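Local coordinates for uncharacterized protein (Legionella longbeachae NSW150, PDB 4JZA) that probably dephosphorylates phosphatidylinositol 3-phosphate, acting as a phosphoinositide phosphatase in lipid metabolism at the interface between pathogen and host, at residues Q162-L167 and A352-L357. Sequence-based numbering, arbitrary orientation.
Sequences QVDESL and AAHSLL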
loop_
_atom_site.group_PDB
_atom_site.type_symbol
_atom_site.label_atom_id
_atom_site.label_comp_id
_atom_site.label_asym_id
_atom_site.label_seq_id
_atom_site.Cartn_x
_atom_site.Cartn_y
_atom_site.Cartn_z
ATOM N N GLN A 162 21.880 -17.111 -0.921
ATOM C CA GLN A 162 21.380 -15.801 -1.288
ATOM C C GLN A 162 20.948 -15.153 0.009
ATOM O O GLN A 162 20.252 -15.769 0.816
ATOM C CB GLN A 162 20.204 -15.918 -2.218
ATOM C CG GLN A 162 20.441 -16.766 -3.449
ATOM C CD GLN A 162 19.162 -16.847 -4.202
ATOM O OE1 GLN A 162 18.616 -15.873 -4.449
ATOM N NE2 GLN A 162 18.705 -17.924 -4.581
ATOM N N VAL A 163 21.394 -13.927 0.219
ATOM C CA VAL A 163 21.182 -13.228 1.470
ATOM C C VAL A 163 20.570 -11.837 1.291
ATOM O O VAL A 163 21.086 -11.025 0.502
ATOM C CB VAL A 163 22.525 -13.058 2.157
ATOM C CG1 VAL A 163 22.399 -12.254 3.439
ATOM C CG2 VAL A 163 23.075 -14.417 2.477
ATOM N N ASP A 164 19.498 -11.531 2.018
ATOM C CA ASP A 164 18.980 -10.123 2.027
ATOM C C ASP A 164 18.779 -9.634 3.429
ATOM O O ASP A 164 17.944 -10.146 4.164
ATOM C CB ASP A 164 17.669 -9.953 1.235
ATOM C CG ASP A 164 17.887 -9.887 -0.273
ATOM O OD1 ASP A 164 18.091 -10.940 -0.899
ATOM O OD2 ASP A 164 17.846 -8.792 -0.845
ATOM N N GLU A 165 19.594 -8.668 3.813
ATOM C CA GLU A 165 19.592 -8.157 5.169
ATOM C C GLU A 165 18.786 -6.874 5.115
ATOM O O GLU A 165 19.072 -5.981 4.339
ATOM C CB GLU A 165 21.055 -7.972 5.698
ATOM C CG GLU A 165 21.699 -9.310 6.168
ATOM C CD GLU A 165 23.236 -9.385 6.256
ATOM O OE1 GLU A 165 23.975 -8.849 5.395
ATOM O OE2 GLU A 165 23.721 -10.077 7.168
ATOM N N SER A 166 17.722 -6.842 5.887
ATOM C CA SER A 166 16.938 -5.644 6.104
ATOM C C SER A 166 17.743 -4.582 6.874
ATOM O O SER A 166 18.489 -4.908 7.846
ATOM C CB SER A 166 15.733 -5.999 6.959
ATOM O OG SER A 166 14.769 -4.967 6.947
ATOM N N LEU A 167 17.532 -3.328 6.478
ATOM C CA LEU A 167 18.339 -2.232 6.939
ATOM C C LEU A 167 17.485 -1.131 7.539
ATOM O O LEU A 167 16.506 -0.731 6.958
ATOM C CB LEU A 167 19.133 -1.666 5.743
ATOM C CG LEU A 167 20.219 -2.564 5.150
ATOM C CD1 LEU A 167 20.837 -1.908 3.949
ATOM C CD2 LEU A 167 21.296 -2.855 6.164
ATOM N N ALA A 352 17.272 -2.853 1.765
ATOM C CA ALA A 352 17.967 -4.076 2.164
ATOM C C ALA A 352 19.263 -4.146 1.450
ATOM O O ALA A 352 19.468 -3.417 0.450
ATOM C CB ALA A 352 17.139 -5.302 1.836
ATOM N N ALA A 353 20.128 -5.037 1.946
ATOM C CA ALA A 353 21.372 -5.321 1.275
ATOM C C ALA A 353 21.420 -6.770 0.866
ATOM O O ALA A 353 21.271 -7.649 1.707
ATOM C CB ALA A 353 22.536 -5.011 2.184
ATOM N N HIS A 354 21.679 -6.994 -0.425
ATOM C CA HIS A 354 21.688 -8.319 -1.034
ATOM C C HIS A 354 23.112 -8.726 -1.221
ATOM O O HIS A 354 23.907 -7.947 -1.753
ATOM C CB HIS A 354 20.972 -8.356 -2.425
ATOM C CG HIS A 354 20.925 -9.726 -3.018
ATOM N ND1 HIS A 354 21.799 -10.135 -3.999
ATOM C CD2 HIS A 354 20.179 -10.812 -2.702
ATOM C CE1 HIS A 354 21.590 -11.410 -4.268
ATOM N NE2 HIS A 354 20.602 -11.845 -3.503
ATOM N N SER A 355 23.428 -9.949 -0.815
ATOM C CA SER A 355 24.761 -10.493 -1.024
ATOM C C SER A 355 24.637 -11.971 -1.357
ATOM O O SER A 355 23.580 -12.568 -1.210
ATOM C CB SER A 355 25.686 -10.235 0.202
ATOM O OG SER A 355 25.198 -10.891 1.339
ATOM N N LEU A 356 25.747 -12.534 -1.800
ATOM C CA LEU A 356 25.851 -13.910 -2.253
ATOM C C LEU A 356 27.012 -14.621 -1.523
ATOM O O LEU A 356 28.160 -14.147 -1.555
ATOM C CB LEU A 356 26.093 -13.876 -3.760
ATOM C CG LEU A 356 25.898 -15.188 -4.520
ATOM C CD1 LEU A 356 24.486 -15.800 -4.422
ATOM C CD2 LEU A 356 26.254 -14.880 -5.952
ATOM N N LEU A 357 26.711 -15.708 -0.826
ATOM C CA LEU A 357 27.738 -16.432 -0.081
ATOM C C LEU A 357 27.894 -17.903 -0.506
ATOM O O LEU A 357 26.919 -18.623 -0.711
ATOM C CB LEU A 357 27.437 -16.442 1.399
ATOM C CG LEU A 357 27.156 -15.112 2.064
ATOM C CD1 LEU A 357 26.970 -15.375 3.546
ATOM C CD2 LEU A 357 28.229 -14.054 1.843
HETATM O O HOH W 1 23.850 -9.130 2.630
#
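With OG of Ser-355 set between its backbone N and carbonyl carbon (chi1 63°) and CG of Glu-165 beside its own backbone N (chi1 -79°), the two side chains reach one water from neighbouring strands. That water accepts from Ser-355 OG at 2.6 Å, and it donates to Glu-165 OE1 at 2.8 Å and to Ala-353 O. The same carbonyl takes the amide of Glu-165 in a nearly straight bond (N to Ala-353 O 2.9 Å, 172° at the hydrogen), with the donor above the carbonyl plane, so two donors grip this oxygen. Ala-353 N in turn donates to Glu-165 O at 2.8 Å. Val-163 and Ser-355 form the second hydrogen-bonded pair, Val-163 N to Ser-355 O and Ser-355 N to Val-163 O both spanning 2.9 Å. On the face carrying these four residues, Val-163 CG2 meets Leu-357 CD1 obliquely at 4.2 Å, and Leu-167 CD1, just past the strand, lies 4.0 Å from Ala-353 CB. On the opposite face His-354 packs on helices 556-574 and 604-612, and Asp-164, paired with His-604 and Arg-374, on the latter. Strands 159-166 and 352-359 thus join as antiparallel neighbours amid the nine-strand mixed sheet, although a largely helical excursion separates them in sequence. Arg-26 bridges Glu-165 OE2 and Lys-371 OE1, positive charges that would favour the ionised form, consistent with OE1 also accepting from the water.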